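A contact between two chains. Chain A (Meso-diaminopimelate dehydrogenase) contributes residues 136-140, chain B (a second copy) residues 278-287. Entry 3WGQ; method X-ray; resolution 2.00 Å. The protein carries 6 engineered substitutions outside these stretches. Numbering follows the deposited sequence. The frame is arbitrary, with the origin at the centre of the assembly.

Chain A (136-140) ESILP
Chain B 278-287: EFTSSVLVAY

What backbone shapes meet here? Chain B supplies an unbroken helix, residues 278 to 287, part of a longer one, with phi/psi near -65/-40 and regular i to i+4 bonds such as B:Val283 N to B:Phe279 O at 3.0 Å and B:Ala286 N to B:Ser282 O at 3.0 Å. Chain A supplies the end of a helix. A:Glu136 to A:Ile138 are still helical, A:Leu139 leaves at phi/psi -124/77, and A:Pro140 follows at -54/-34 with its ring puckered C-gamma endo. The register is set by A:Ile138 and B:Val283, whose CA atoms lie 5.3 Å apart, and the two stretches together bury 292 Å².

Which bump fills which hollow? A:Ile138 is the bump, with 104 Å² covered, the largest share of any residue. Its CA-to-CB bond points sideways, yet the m,m rotamer (chi1 -51°, chi2 -61°) brings the end of the side chain nearer to the helix of chain B. The hollow is lined by B:Phe279, B:Val283 and B:Ala286. CG2 of A:Ile138 lies 3.5 Å from CG2 of B:Val283 and 3.7 Å from CE1 of B:Phe279, while CD1 of A:Ile138 lies 3.9 Å from CB of B:Ala286. A branched isoleucine can thus touch residues spaced along the helix, and B:Val283, in the t rotamer, presents a methyl to it.

How does the aromatic ring close one end of this hollow? B:Phe279 takes chi1 -176° and chi2 74°; its CA-to-CB bond runs sideways, but the ring end comes nearer to chain A. A:Leu139, chi1 -63° and chi2 175°, also starts sideways, but its end comes nearer to chain B. Its CD2 meets CD1 of B:Phe279 at 4.0 Å, at the ring edge and near the ring plane. The flat ring therefore has apolar neighbours in both A:Ile138 and A:Leu139, a fitting place for a buried phenylalanine.

Why do small residues suit the places where the backbones approach? The CA-to-CB bonds of B:Ser282 and B:Ala286, one helical turn apart, both point toward chain A, and their short side chains allow close backbone contact. CB of B:Ser282 is 3.3 Å from the carbonyl O of A:Ile138, and CB of B:Ala286 is 3.6 Å from the carbonyl O of A:Ser137. B:Ser282, at chi1 -67°, turns its hydroxyl back to its own helix, where OG donates to B:Glu278 O at 3.1 Å, so this buried polar group is satisfied without a partner in chain A.

Does any polar link join the stretches? No direct hydrogen bond crosses between them; packing of apolar side chains dominates. One water forms a bridge, donating to B:Ser282 O at 2.7 Å from its O atom and, in a weak bond of 3.4 Å from the same atom, to A:Ser137 O. The hydroxyl of A:Ser137, chi1 -60°, is hydrogen-bonded elsewhere in the structure.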

# COMPACT_ATOMS: atom_id res chain seq x y z
N GLU A 136 -9.63 -0.19 4.04
CA GLU A 136 -10.74 -0.63 4.90
C GLU A 136 -10.46 -0.51 6.39
O GLU A 136 -11.35 -0.19 7.18
CB GLU A 136 -11.05 -2.08 4.59
CG GLU A 136 -12.49 -2.39 4.38
CD GLU A 136 -12.69 -3.83 3.96
OE1 GLU A 136 -12.48 -4.74 4.80
OE2 GLU A 136 -13.03 -4.06 2.78
N SER A 137 -9.22 -0.79 6.78
CA SER A 137 -8.83 -0.74 8.18
C SER A 137 -8.57 0.66 8.71
O SER A 137 -8.93 0.98 9.84
CB SER A 137 -7.59 -1.60 8.41
OG SER A 137 -7.84 -2.94 8.05
N ILE A 138 -7.95 1.49 7.88
CA ILE A 138 -7.63 2.85 8.30
C ILE A 138 -8.86 3.75 8.27
O ILE A 138 -9.02 4.61 9.14
CB ILE A 138 -6.54 3.46 7.39
CG1 ILE A 138 -5.34 2.51 7.30
CG2 ILE A 138 -6.09 4.80 7.96
CD1 ILE A 138 -4.68 2.24 8.63
N LEU A 139 -9.73 3.55 7.28
CA LEU A 139 -10.95 4.33 7.15
C LEU A 139 -12.14 3.37 7.11
O LEU A 139 -12.71 3.11 6.05
CB LEU A 139 -10.93 5.16 5.87
CG LEU A 139 -9.84 6.24 5.74
CD1 LEU A 139 -9.92 6.86 4.35
CD2 LEU A 139 -10.03 7.31 6.80
N PRO A 140 -12.53 2.83 8.28
CA PRO A 140 -13.65 1.89 8.41
C PRO A 140 -14.96 2.41 7.83
O PRO A 140 -15.76 1.64 7.31
CB PRO A 140 -13.71 1.64 9.92
CG PRO A 140 -13.13 2.90 10.50
CD PRO A 140 -11.96 3.16 9.60
N GLU B 278 -7.08 13.92 12.24
CA GLU B 278 -8.05 12.85 12.39
C GLU B 278 -7.62 11.59 11.63
O GLU B 278 -7.92 10.46 12.05
CB GLU B 278 -9.42 13.31 11.91
CG GLU B 278 -10.13 14.23 12.90
CD GLU B 278 -11.43 14.77 12.36
OE1 GLU B 278 -12.17 14.01 11.70
OE2 GLU B 278 -11.73 15.96 12.59
N PHE B 279 -6.93 11.78 10.52
CA PHE B 279 -6.47 10.64 9.74
C PHE B 279 -5.38 9.92 10.53
O PHE B 279 -5.38 8.70 10.65
CB PHE B 279 -5.91 11.07 8.38
CG PHE B 279 -5.51 9.91 7.50
CD1 PHE B 279 -6.49 9.13 6.88
CD2 PHE B 279 -4.18 9.58 7.33
CE1 PHE B 279 -6.13 8.03 6.10
CE2 PHE B 279 -3.81 8.48 6.56
CZ PHE B 279 -4.79 7.71 5.94
N THR B 280 -4.44 10.70 11.06
CA THR B 280 -3.36 10.13 11.85
C THR B 280 -3.97 9.35 13.01
O THR B 280 -3.52 8.25 13.33
CB THR B 280 -2.43 11.22 12.40
OG1 THR B 280 -1.84 11.92 11.30
CG2 THR B 280 -1.33 10.61 13.26
N SER B 281 -5.00 9.91 13.63
CA SER B 281 -5.69 9.26 14.74
C SER B 281 -6.30 7.92 14.29
O SER B 281 -6.22 6.93 15.02
CB SER B 281 -6.80 10.16 15.28
OG SER B 281 -6.28 11.37 15.80
N SER B 282 -6.90 7.91 13.11
CA SER B 282 -7.51 6.69 12.57
C SER B 282 -6.46 5.61 12.38
O SER B 282 -6.73 4.43 12.62
CB SER B 282 -8.21 6.96 11.24
OG SER B 282 -9.33 7.81 11.42
N VAL B 283 -5.28 6.00 11.91
CA VAL B 283 -4.18 5.07 11.70
C VAL B 283 -3.74 4.54 13.07
O VAL B 283 -3.52 3.34 13.24
CB VAL B 283 -2.97 5.75 11.01
CG1 VAL B 283 -1.82 4.76 10.85
CG2 VAL B 283 -3.39 6.29 9.62
N LEU B 284 -3.64 5.44 14.03
CA LEU B 284 -3.23 5.06 15.38
C LEU B 284 -4.18 4.03 15.98
O LEU B 284 -3.73 3.08 16.62
CB LEU B 284 -3.19 6.29 16.29
CG LEU B 284 -1.99 7.23 16.07
CD1 LEU B 284 -2.16 8.53 16.85
CD2 LEU B 284 -0.72 6.50 16.52
N VAL B 285 -5.48 4.22 15.76
CA VAL B 285 -6.46 3.29 16.30
C VAL B 285 -6.39 1.93 15.60
O VAL B 285 -6.43 0.89 16.26
CB VAL B 285 -7.88 3.87 16.20
CG1 VAL B 285 -8.92 2.82 16.61
CG2 VAL B 285 -8.00 5.08 17.11
N ALA B 286 -6.27 1.94 14.27
CA ALA B 286 -6.18 0.70 13.52
C ALA B 286 -4.99 -0.13 14.01
O ALA B 286 -5.10 -1.34 14.22
CB ALA B 286 -6.04 0.99 12.03
N TYR B 287 -3.86 0.53 14.21
CA TYR B 287 -2.67 -0.16 14.67
C TYR B 287 -2.79 -0.65 16.11
O TYR B 287 -2.07 -1.56 16.52
CB TYR B 287 -1.44 0.71 14.47
CG TYR B 287 -0.84 0.48 13.10
CD1 TYR B 287 -0.02 -0.62 12.87
CD2 TYR B 287 -1.20 1.28 12.02
CE1 TYR B 287 0.44 -0.93 11.58
CE2 TYR B 287 -0.76 0.98 10.73
CZ TYR B 287 0.06 -0.12 10.51
OH TYR B 287 0.48 -0.43 9.24
O HOH W 1 -9.12 3.20 12.35